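PDB 3RY7: ribokinase from Staphylococcus aureus, which catalyses the magnesium-dependent phosphorylation of D-ribose at O-5 by ATP, giving D-ribose 5-phosphate, and is activated by monovalent cations. Local coordinates for residues A[60-65]-A[121-126]; A[135-140]-A[150-155]; A[219-222]-A[228-231]; A[261-266]-A[271-276]. One frame throughout, in Å; residues are numbered along the deposited sequence.

Contact 1: A[60-65]-A[121-126]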
loop_
_atom_site.group_PDB
_atom_site.type_symbol
_atom_site.label_atom_id
_atom_site.label_comp_id
_atom_site.label_asym_id
_atom_site.label_seq_id
_atom_site.Cartn_x
_atom_site.Cartn_y
_atom_site.Cartn_z
ATOM N N ILE A 60 15.630 9.953 20.496
ATOM C CA ILE A 60 15.291 10.634 21.727
ATOM C C ILE A 60 13.943 11.280 21.502
ATOM O O ILE A 60 13.805 12.198 20.696
ATOM C CB ILE A 60 16.313 11.720 22.091
ATOM C CG1 ILE A 60 17.723 11.139 22.237
ATOM C CG2 ILE A 60 15.926 12.391 23.371
ATOM C CD1 ILE A 60 18.803 12.224 22.399
ATOM N N THR A 61 12.929 10.780 22.193
ATOM C CA THR A 61 11.592 11.281 21.967
ATOM C C THR A 61 10.861 11.193 23.294
ATOM O O THR A 61 11.276 10.453 24.186
ATOM C CB THR A 61 10.890 10.465 20.850
ATOM O OG1 THR A 61 9.683 11.123 20.448
ATOM C CG2 THR A 61 10.586 9.057 21.322
ATOM N N LYS A 62 9.809 11.979 23.448
ATOM C CA LYS A 62 9.068 12.005 24.698
ATOM C C LYS A 62 7.589 11.745 24.451
ATOM O O LYS A 62 6.908 12.538 23.802
ATOM C CB LYS A 62 9.254 13.345 25.405
ATOM C CG LYS A 62 8.850 13.339 26.879
ATOM C CD LYS A 62 9.126 14.706 27.504
ATOM C CE LYS A 62 9.004 14.701 29.033
ATOM N NZ LYS A 62 9.264 16.091 29.585
ATOM N N ILE A 63 7.109 10.625 24.977
ATOM C CA ILE A 63 5.697 10.288 24.915
ATOM C C ILE A 63 5.075 10.322 26.303
ATOM O O ILE A 63 5.754 10.581 27.309
ATOM C CB ILE A 63 5.488 8.897 24.349
ATOM C CG1 ILE A 63 6.200 7.861 25.222
ATOM C CG2 ILE A 63 6.002 8.844 22.905
ATOM C CD1 ILE A 63 6.192 6.457 24.623
ATOM N N GLY A 64 3.775 10.067 26.357
ATOM C CA GLY A 64 3.079 10.069 27.620
ATOM C C GLY A 64 3.131 8.691 28.260
ATOM O O GLY A 64 3.781 7.768 27.751
ATOM N N THR A 65 2.433 8.560 29.384
ATOM C CA THR A 65 2.317 7.292 30.076
ATOM C C THR A 65 0.946 6.674 29.779
ATOM O O THR A 65 0.478 5.792 30.499
ATOM C CB THR A 65 2.505 7.486 31.593
ATOM O OG1 THR A 65 1.638 8.535 32.052
ATOM C CG2 THR A 65 3.971 7.873 31.903
ATOM N N PRO A 121 15.655 20.641 28.244
ATOM C CA PRO A 121 17.105 20.405 28.150
ATOM C C PRO A 121 17.565 19.280 29.076
ATOM O O PRO A 121 18.449 18.502 28.709
ATOM C CB PRO A 121 17.700 21.741 28.572
ATOM C CG PRO A 121 16.681 22.736 28.118
ATOM C CD PRO A 121 15.328 22.074 28.285
ATOM N N GLU A 122 16.951 19.180 30.246
ATOM C CA GLU A 122 17.305 18.096 31.125
ATOM C C GLU A 122 16.964 16.731 30.617
ATOM O O GLU A 122 17.708 15.846 30.821
ATOM C CB GLU A 122 16.876 18.302 32.574
ATOM C CG GLU A 122 15.763 19.207 32.790
ATOM C CD GLU A 122 16.060 20.616 32.471
ATOM O OE1 GLU A 122 16.934 21.179 33.103
ATOM O OE2 GLU A 122 15.404 21.180 31.615
ATOM N N ASP A 123 15.867 16.592 29.902
ATOM C CA ASP A 123 15.565 15.350 29.202
ATOM C C ASP A 123 16.694 15.029 28.241
ATOM O O ASP A 123 17.125 13.886 28.133
ATOM C CB ASP A 123 14.247 15.473 28.429
ATOM C CG ASP A 123 13.035 15.486 29.349
ATOM O OD1 ASP A 123 13.053 14.757 30.377
ATOM O OD2 ASP A 123 12.080 16.233 29.054
ATOM N N VAL A 124 17.167 16.051 27.541
ATOM C CA VAL A 124 18.223 15.879 26.555
ATOM C C VAL A 124 19.573 15.551 27.196
ATOM O O VAL A 124 20.245 14.613 26.776
ATOM C CB VAL A 124 18.365 17.136 25.681
ATOM C CG1 VAL A 124 19.572 16.993 24.729
ATOM C CG2 VAL A 124 17.062 17.392 24.897
ATOM N N ILE A 125 19.969 16.333 28.199
ATOM C CA ILE A 125 21.246 16.111 28.906
ATOM C C ILE A 125 21.282 14.672 29.358
ATOM O O ILE A 125 22.285 13.967 29.220
ATOM C CB ILE A 125 21.364 16.999 30.145
ATOM C CG1 ILE A 125 22.032 18.320 29.788
ATOM C CG2 ILE A 125 22.192 16.307 31.221
ATOM C CD1 ILE A 125 21.530 18.932 28.513
ATOM N N ASN A 126 20.146 14.231 29.876
ATOM C CA ASN A 126 19.994 12.862 30.314
ATOM C C ASN A 126 20.416 11.845 29.257
ATOM O O ASN A 126 20.824 10.740 29.595
ATOM C CB ASN A 126 18.543 12.628 30.735
ATOM C CG ASN A 126 18.433 11.811 31.996
ATOM O OD1 ASN A 126 18.377 12.364 33.099
ATOM N ND2 ASN A 126 18.404 10.486 31.846
HETATM O O HOH W 1 10.798 14.644 32.085
#
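Lys62 and Asp123 make a salt bridge that ties strand 56-64 to the first turn of helix 121-125. The ammonium NZ of Lys62 lies 2.9 Å from OD2 of Asp123 and gives it a hydrogen bond, arriving on the syn side of the carboxylate and 21° out of its plane. The lysine reaches this point fully stretched: with chi1 at -164° the chain leaves the strand and runs straight through CD and CE, and it meets the aspartate at roughly a right angle. Its CE also comes within 3.4 Å of Asp123 OD2, so the last methylene and the ammonium approach the same oxygen.

Water adds a second route between the charges. One molecule donates to OD1 of Asp123 at 2.8 Å and accepts a weak bond from Lys62 NZ at 3.3 Å, so that each carboxylate oxygen is linked to the ammonium, one directly and the other through solvent.

Further polar partners come from the residues leading into the helix. Thr118 O accepts a hydrogen bond from Lys62 NZ, while Thr120 N donates to Asp123 OD2. The salt-bridged pair is the sole close contact between the two segments; outside them, Asp123 and Lys62 both touch Ile87 on the edge strand of the large sheet.

With Lys62 buried, Asp123 together with the carbonyl of Thr118 probably offsets the cost of keeping an ammonium group there. The peptide N-H of Thr120 and the ammonium both converge on Asp123 OD2, which should favour the ionised carboxylate.

Contact 2: A[135-140]-A[150-155]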
loop_
_atom_site.group_PDB
_atom_site.type_symbol
_atom_site.label_atom_id
_atom_site.label_comp_id
_atom_site.label_asym_id
_atom_site.label_seq_id
_atom_site.Cartn_x
_atom_site.Cartn_y
_atom_site.Cartn_z
ATOM N N ASP A 135 27.642 10.445 14.703
ATOM C CA ASP A 135 28.135 11.215 13.563
ATOM C C ASP A 135 27.222 12.406 13.245
ATOM O O ASP A 135 27.693 13.494 12.882
ATOM C CB ASP A 135 28.253 10.308 12.340
ATOM C CG ASP A 135 29.257 9.189 12.556
ATOM O OD1 ASP A 135 30.385 9.506 13.011
ATOM O OD2 ASP A 135 28.915 8.005 12.292
ATOM N N PHE A 136 25.913 12.188 13.370
ATOM C CA PHE A 136 24.926 13.242 13.136
ATOM C C PHE A 136 23.846 13.197 14.193
ATOM O O PHE A 136 23.451 12.123 14.655
ATOM C CB PHE A 136 24.237 13.082 11.773
ATOM C CG PHE A 136 25.181 13.100 10.593
ATOM C CD1 PHE A 136 25.396 14.270 9.877
ATOM C CD2 PHE A 136 25.831 11.942 10.188
ATOM C CE1 PHE A 136 26.253 14.285 8.789
ATOM C CE2 PHE A 136 26.689 11.956 9.101
ATOM C CZ PHE A 136 26.905 13.121 8.404
ATOM N N VAL A 137 23.351 14.370 14.556
ATOM C CA VAL A 137 22.113 14.457 15.296
ATOM C C VAL A 137 21.123 15.278 14.469
ATOM O O VAL A 137 21.475 16.334 13.938
ATOM C CB VAL A 137 22.336 15.052 16.721
ATOM C CG1 VAL A 137 23.280 16.219 16.660
ATOM C CG2 VAL A 137 21.019 15.473 17.333
ATOM N N VAL A 138 19.896 14.775 14.336
ATOM C CA VAL A 138 18.876 15.423 13.508
ATOM C C VAL A 138 17.678 15.806 14.354
ATOM O O VAL A 138 17.152 14.971 15.079
ATOM C CB VAL A 138 18.376 14.473 12.388
ATOM C CG1 VAL A 138 17.450 15.213 11.412
ATOM C CG2 VAL A 138 19.547 13.837 11.656
ATOM N N ALA A 139 17.230 17.049 14.240
ATOM C CA ALA A 139 16.065 17.502 14.979
ATOM C C ALA A 139 15.038 18.118 14.040
ATOM O O ALA A 139 15.385 18.535 12.945
ATOM C CB ALA A 139 16.464 18.520 16.036
ATOM N N GLN A 140 13.798 18.183 14.485
ATOM C CA GLN A 140 12.740 18.934 13.846
ATOM C C GLN A 140 12.042 19.800 14.862
ATOM O O GLN A 140 12.311 19.718 16.022
ATOM C CB GLN A 140 11.720 18.019 13.166
ATOM C CG GLN A 140 12.285 16.814 12.554
ATOM C CD GLN A 140 12.595 15.778 13.545
ATOM O OE1 GLN A 140 11.950 15.659 14.534
ATOM N NE2 GLN A 140 13.615 15.053 13.295
ATOM N N SER A 150 19.965 22.577 23.390
ATOM C CA SER A 150 20.806 21.852 24.329
ATOM C C SER A 150 21.466 20.618 23.684
ATOM O O SER A 150 22.636 20.297 23.966
ATOM C CB SER A 150 20.008 21.500 25.589
ATOM O OG SER A 150 20.080 20.116 25.844
ATOM N N ALA A 151 20.727 19.941 22.803
ATOM C CA ALA A 151 21.267 18.782 22.105
ATOM C C ALA A 151 22.353 19.206 21.097
ATOM O O ALA A 151 23.355 18.515 20.919
ATOM C CB ALA A 151 20.153 18.019 21.405
ATOM N N PHE A 152 22.141 20.356 20.459
ATOM C CA PHE A 152 23.083 20.858 19.455
ATOM C C PHE A 152 24.345 21.436 20.124
ATOM O O PHE A 152 25.424 21.399 19.543
ATOM C CB PHE A 152 22.410 21.906 18.553
ATOM C CG PHE A 152 21.536 21.314 17.456
ATOM C CD1 PHE A 152 20.995 22.134 16.459
ATOM C CD2 PHE A 152 21.273 19.942 17.413
ATOM C CE1 PHE A 152 20.182 21.592 15.433
ATOM C CE2 PHE A 152 20.482 19.390 16.387
ATOM C CZ PHE A 152 19.931 20.219 15.397
ATOM N N GLU A 153 24.209 21.958 21.342
ATOM C CA GLU A 153 25.387 22.421 22.115
ATOM C C GLU A 153 26.309 21.261 22.450
ATOM O O GLU A 153 27.527 21.322 22.230
ATOM C CB GLU A 153 24.969 23.159 23.376
ATOM C CG GLU A 153 24.383 24.533 23.106
ATOM C CD GLU A 153 23.666 25.098 24.323
ATOM O OE1 GLU A 153 23.263 24.269 25.177
ATOM O OE2 GLU A 153 23.495 26.349 24.411
ATOM N N ILE A 154 25.710 20.175 22.916
ATOM C CA ILE A 154 26.446 18.946 23.182
ATOM C C ILE A 154 27.125 18.403 21.940
ATOM O O ILE A 154 28.311 18.041 21.978
ATOM C CB ILE A 154 25.519 17.859 23.759
ATOM C CG1 ILE A 154 24.983 18.283 25.138
ATOM C CG2 ILE A 154 26.234 16.515 23.839
ATOM C CD1 ILE A 154 23.930 17.326 25.681
ATOM N N ALA A 155 26.362 18.315 20.850
ATOM C CA ALA A 155 26.879 17.814 19.588
ATOM C C ALA A 155 28.068 18.645 19.112
ATOM O O ALA A 155 29.145 18.121 18.873
ATOM C CB ALA A 155 25.779 17.824 18.533
#
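Strand 136-140 and segment 150-155 of helix 145-157 run nearly antiparallel, their directions 166° apart and their axes 9.7 Å from each other at closest approach. The nearest CA atoms belong to Val137 and Ala155, and alternation along the strand turns Val137 and Ala139 toward the helix while Phe136 and Val138 point away.

The contact between the side chains is entirely apolar. Val137 uses its two methyls for two different partners: CG1 sits 3.5 Å from CB of Ala155, and CG2 lies 4.1 Å from CE2 of Phe152. The rotamer makes this fork possible, because chi1 of 43° places CG1 between the backbone N and the carbonyl carbon and leaves CG2 to reach the ring. Phe152 starts off along the flank of the helix, but its ring swings in so that the far end reaches the strand. There CZ is 3.9 Å from CB of Ala139, and CE2 also approaches the carbonyl O of Val137, both at an oblique inclination to the ring. At Ala155, which carries only a methyl, the helix backbone comes closest to the strand, whereas the phenyl group bridges the larger separation at the other end.

Together with strand 161-165 the two elements form a beta-alpha-beta unit of the large sheet. Phe152 and Ala155 also touch Thr162 on that next strand, Ala151 packs on Val124 of helix 121-125 and Ile131 of helix 128-132, and Phe136 on the reverse face meets Leu264.

Contact 3: A[219-222]-A[228-231]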
loop_
_atom_site.group_PDB
_atom_site.type_symbol
_atom_site.label_atom_id
_atom_site.label_comp_id
_atom_site.label_asym_id
_atom_site.label_seq_id
_atom_site.Cartn_x
_atom_site.Cartn_y
_atom_site.Cartn_z
ATOM N N VAL A 219 23.456 24.096 3.204
ATOM C CA VAL A 219 22.069 24.480 3.024
ATOM C C VAL A 219 21.432 23.603 1.960
ATOM O O VAL A 219 21.996 23.445 0.877
ATOM C CB VAL A 219 21.964 25.950 2.586
ATOM C CG1 VAL A 219 20.509 26.362 2.435
ATOM C CG2 VAL A 219 22.673 26.849 3.599
ATOM N N LEU A 220 20.286 23.004 2.287
ATOM C CA LEU A 220 19.427 22.348 1.293
ATOM C C LEU A 220 18.062 22.992 1.342
ATOM O O LEU A 220 17.521 23.242 2.424
ATOM C CB LEU A 220 19.224 20.864 1.574
ATOM C CG LEU A 220 20.342 19.876 1.312
ATOM C CD1 LEU A 220 21.583 20.238 2.130
ATOM C CD2 LEU A 220 19.831 18.479 1.648
ATOM N N ILE A 221 17.497 23.256 0.176
ATOM C CA ILE A 221 16.118 23.672 0.118
ATOM C C ILE A 221 15.361 22.626 -0.683
ATOM O O ILE A 221 15.628 22.428 -1.871
ATOM C CB ILE A 221 15.960 25.045 -0.525
ATOM C CG1 ILE A 221 16.893 26.056 0.159
ATOM C CG2 ILE A 221 14.502 25.499 -0.465
ATOM C CD1 ILE A 221 16.819 27.458 -0.424
ATOM N N THR A 222 14.446 21.933 -0.021
ATOM C CA THR A 222 13.615 20.955 -0.700
ATOM C C THR A 222 12.552 21.701 -1.509
ATOM O O THR A 222 11.946 22.669 -1.024
ATOM C CB THR A 222 12.984 19.972 0.298
ATOM O OG1 THR A 222 12.332 20.698 1.350
ATOM C CG2 THR A 222 14.054 19.061 0.875
ATOM N N THR A 228 15.503 19.312 -5.405
ATOM C CA THR A 228 16.251 19.807 -4.250
ATOM C C THR A 228 17.397 20.720 -4.674
ATOM O O THR A 228 18.160 20.382 -5.571
ATOM C CB THR A 228 16.901 18.652 -3.455
ATOM O OG1 THR A 228 16.005 17.537 -3.376
ATOM C CG2 THR A 228 17.264 19.122 -2.046
ATOM N N TYR A 229 17.517 21.868 -4.009
ATOM C CA TYR A 229 18.668 22.752 -4.161
ATOM C C TYR A 229 19.621 22.629 -2.968
ATOM O O TYR A 229 19.189 22.493 -1.817
ATOM C CB TYR A 229 18.195 24.204 -4.307
ATOM C CG TYR A 229 19.301 25.249 -4.370
ATOM C CD1 TYR A 229 19.533 26.103 -3.296
ATOM C CD2 TYR A 229 20.104 25.388 -5.501
ATOM C CE1 TYR A 229 20.533 27.066 -3.335
ATOM C CE2 TYR A 229 21.108 26.351 -5.554
ATOM C CZ TYR A 229 21.316 27.187 -4.460
ATOM O OH TYR A 229 22.299 28.146 -4.477
ATOM N N PHE A 230 20.921 22.663 -3.236
ATOM C CA PHE A 230 21.877 22.769 -2.147
ATOM C C PHE A 230 23.015 23.761 -2.402
ATOM O O PHE A 230 23.302 24.139 -3.541
ATOM C CB PHE A 230 22.386 21.392 -1.709
ATOM C CG PHE A 230 23.547 20.879 -2.496
ATOM C CD1 PHE A 230 23.347 20.137 -3.641
ATOM C CD2 PHE A 230 24.844 21.115 -2.072
ATOM C CE1 PHE A 230 24.410 19.639 -4.363
ATOM C CE2 PHE A 230 25.924 20.623 -2.789
ATOM C CZ PHE A 230 25.706 19.883 -3.941
ATOM N N ALA A 231 23.632 24.202 -1.316
ATOM C CA ALA A 231 24.762 25.122 -1.369
ATOM C C ALA A 231 25.690 24.965 -0.159
ATOM O O ALA A 231 25.243 24.691 0.968
ATOM C CB ALA A 231 24.265 26.556 -1.462
#
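Val219 pairs with Ala231 at the open end of an antiparallel hairpin, as a hydrogen-bonded pair with bonds in both directions. Val219 N donates to Ala231 O at 2.9 Å, and the carbonyl O of Val219 receives Ala231 N at 2.8 Å. The same Val219 O also takes a CA-H...O contact from Phe230.

Leu220 faces Phe230 in a non-hydrogen-bonded pair, where the strands draw together to a CA-CA separation of 4.2 Å. Its CG packs 4.0 Å from CB of Phe230. The phenylalanine ring itself leads away from the partner strand, since its CG is placed between the backbone N and carbonyl carbon (chi1 86°), and it packs instead on Leu271 and Ile275.

At Ile221 the hydrogen-bonded pattern returns, with Ile221 N to Tyr229 O at 2.7 Å and Tyr229 N to Ile221 O at 2.9 Å. The two side chains lie alongside each other and point the same way, CD1 of Ile221 being 4.2 Å from CD1 of Tyr229. The tyrosine hydroxyl is hydrogen-bonded to Ser236 OG.

Thr222 closes the run opposite Thr228, their CG2 methyls 4.3 Å apart. Their hydroxyls have other partners: Thr222 OG1 bonds to Pro185 O, and Thr228 OG1 to ND2 of Asn279.

Four backbone bonds thus fix the register up to the turn Leu223 to Gly227, which with Thr222 probably binds ATP. The bond from Asn279 to Thr228 OG1 and the packing of Thr222 on Asn186 link the hairpin to two further residues of the probable nucleotide site.

Contact 4: A[261-266]-A[271-276]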
loop_
_atom_site.group_PDB
_atom_site.type_symbol
_atom_site.label_atom_id
_atom_site.label_comp_id
_atom_site.label_asym_id
_atom_site.label_seq_id
_atom_site.Cartn_x
_atom_site.Cartn_y
_atom_site.Cartn_z
ATOM N N VAL A 261 20.664 11.737 5.458
ATOM C CA VAL A 261 21.601 11.627 6.574
ATOM C C VAL A 261 22.277 10.246 6.676
ATOM O O VAL A 261 23.451 10.158 7.057
ATOM C CB VAL A 261 20.922 12.007 7.911
ATOM C CG1 VAL A 261 21.847 11.734 9.075
ATOM C CG2 VAL A 261 20.521 13.463 7.879
ATOM N N SER A 262 21.552 9.177 6.337
ATOM C CA SER A 262 22.136 7.830 6.363
ATOM C C SER A 262 23.315 7.695 5.380
ATOM O O SER A 262 24.249 6.918 5.597
ATOM C CB SER A 262 21.069 6.770 6.034
ATOM O OG SER A 262 20.682 6.805 4.660
ATOM N N ARG A 263 23.257 8.479 4.311
ATOM C CA ARG A 263 24.169 8.350 3.184
ATOM C C ARG A 263 25.324 9.367 3.232
ATOM O O ARG A 263 26.389 9.134 2.652
ATOM C CB ARG A 263 23.368 8.497 1.883
ATOM C CG ARG A 263 24.191 8.572 0.608
ATOM C CD ARG A 263 25.163 7.409 0.518
ATOM N NE ARG A 263 24.486 6.122 0.410
ATOM C CZ ARG A 263 24.260 5.494 -0.743
ATOM N NH1 ARG A 263 24.650 6.041 -1.894
ATOM N NH2 ARG A 263 23.644 4.312 -0.740
ATOM N N LEU A 264 25.114 10.481 3.933
ATOM C CA LEU A 264 26.101 11.563 3.997
ATOM C C LEU A 264 27.392 11.125 4.663
ATOM O O LEU A 264 27.371 10.587 5.772
ATOM C CB LEU A 264 25.550 12.742 4.791
ATOM C CG LEU A 264 25.627 14.128 4.156
ATOM C CD1 LEU A 264 25.599 15.187 5.242
ATOM C CD2 LEU A 264 26.844 14.300 3.257
ATOM N N ASN A 265 28.519 11.359 3.997
ATOM C CA ASN A 265 29.817 11.140 4.633
ATOM C C ASN A 265 30.062 12.249 5.640
ATOM O O ASN A 265 29.536 13.357 5.485
ATOM C CB ASN A 265 30.944 11.108 3.594
ATOM C CG ASN A 265 30.911 9.860 2.739
ATOM O OD1 ASN A 265 30.301 8.851 3.111
ATOM N ND2 ASN A 265 31.577 9.913 1.586
ATOM N N LYS A 266 30.843 11.967 6.676
ATOM C CA LYS A 266 31.134 12.991 7.675
ATOM C C LYS A 266 31.759 14.219 7.025
ATOM O O LYS A 266 31.427 15.352 7.367
ATOM C CB LYS A 266 32.054 12.444 8.762
ATOM C CG LYS A 266 31.418 12.295 10.144
ATOM C CD LYS A 266 30.998 13.629 10.775
ATOM C CE LYS A 266 31.347 13.639 12.272
ATOM N NZ LYS A 266 30.777 14.828 12.966
ATOM N N LEU A 271 27.653 15.371 -1.039
ATOM C CA LEU A 271 26.358 16.025 -0.915
ATOM C C LEU A 271 25.373 15.603 -2.006
ATOM O O LEU A 271 24.252 15.214 -1.704
ATOM C CB LEU A 271 26.517 17.548 -0.925
ATOM C CG LEU A 271 26.433 18.214 0.449
ATOM C CD1 LEU A 271 26.934 17.265 1.502
ATOM C CD2 LEU A 271 27.221 19.523 0.499
ATOM N N ALA A 272 25.784 15.702 -3.270
ATOM C CA ALA A 272 24.884 15.391 -4.383
ATOM C C ALA A 272 24.466 13.908 -4.427
ATOM O O ALA A 272 23.315 13.597 -4.721
ATOM C CB ALA A 272 25.496 15.832 -5.723
ATOM N N ASP A 273 25.402 13.008 -4.139
ATOM C CA ASP A 273 25.090 11.580 -4.074
ATOM C C ASP A 273 24.093 11.270 -2.948
ATOM O O ASP A 273 23.121 10.519 -3.139
ATOM C CB ASP A 273 26.378 10.771 -3.885
ATOM C CG ASP A 273 26.117 9.352 -3.399
ATOM O OD1 ASP A 273 26.754 8.966 -2.397
ATOM O OD2 ASP A 273 25.280 8.627 -4.001
ATOM N N ALA A 274 24.339 11.849 -1.775
ATOM C CA ALA A 274 23.451 11.670 -0.636
ATOM C C ALA A 274 22.068 12.246 -0.933
ATOM O O ALA A 274 21.056 11.667 -0.559
ATOM C CB ALA A 274 24.058 12.312 0.638
ATOM N N ILE A 275 22.021 13.383 -1.611
ATOM C CA ILE A 275 20.744 13.986 -1.974
ATOM C C ILE A 275 19.978 13.140 -3.004
ATOM O O ILE A 275 18.737 13.079 -2.986
ATOM C CB ILE A 275 20.937 15.424 -2.478
ATOM C CG1 ILE A 275 21.369 16.321 -1.305
ATOM C CG2 ILE A 275 19.661 15.940 -3.139
ATOM C CD1 ILE A 275 21.561 17.770 -1.678
ATOM N N ASP A 276 20.733 12.480 -3.882
ATOM C CA ASP A 276 20.169 11.569 -4.871
ATOM C C ASP A 276 19.514 10.373 -4.184
ATOM O O ASP A 276 18.345 10.054 -4.426
ATOM C CB ASP A 276 21.261 11.072 -5.817
ATOM C CG ASP A 276 20.727 10.091 -6.845
ATOM O OD1 ASP A 276 21.087 8.889 -6.794
ATOM O OD2 ASP A 276 19.922 10.534 -7.686
#
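Leu271, at the start of the second segment, meets Leu264 methyl to methyl: its CD1 is 3.4 Å from CD2 of Leu264, tighter than usual for two carbons. The side chain of Leu271 points away from segment 261-266 at its CB, and only its end turns back to make the contact, the two leucines crossing at a slant.

Two residues on, Asp273 forms a long salt bridge with Arg263, OD2 lying 3.4 Å from NH1. The carboxylate stands at the edge of the guanidinium, near its plane, although the planes of the two groups are 41° apart. Arg263 gets there by a detour. Chi1 of 172° places CG against Ala274 of helix 271-283, and bends at chi2 and chi3 then bring the head round to Asp273, with CD passing 3.7 Å from OD1 of Asp273. The arginine also makes a cation-pi interaction with Phe277.

This is a helix-loop-helix connection: helix 252-263 ends, Leu264 is the first residue to leave helical geometry, and a short loop leads into helix 271-283. Asn270 braces that loop, its ND2 donating to Arg263 O and its OD1 accepting from Asn265 N.

Ala274 provides the closest backbone approach, its CA 5.1 Å from the CA of Arg263. The CG of Arg263 rests 3.4 Å from the CA of Ala274, and the alanine methyl, which also touches Phe260, lies 4.3 Å from CG of Leu264.

In the fold
The contacts follow one another along the chain, each closing before the next opens. Contacts 1, 2 and 3 all reach the large mixed sheet, with contact 1 near one edge and contact 3 toward the other, their centres about 30 Å apart on opposite sides of the chain's centre. Contact 2 lies between them. It touches contact 1 where Val124 and Ile125 meet Ser150, and contact 4 where Phe136 and Val138 meet Leu264 and Val261. The centres of contacts 3 and 4 are about 12 Å apart, and Leu220 and Phe230 pack on Ile275. Helices thus cover both faces of the sheet in this PfkB-family kinase. Contact 3 carries part of the probable ATP site, and helix 271-283, which starts in contact 4, leads to Asn279.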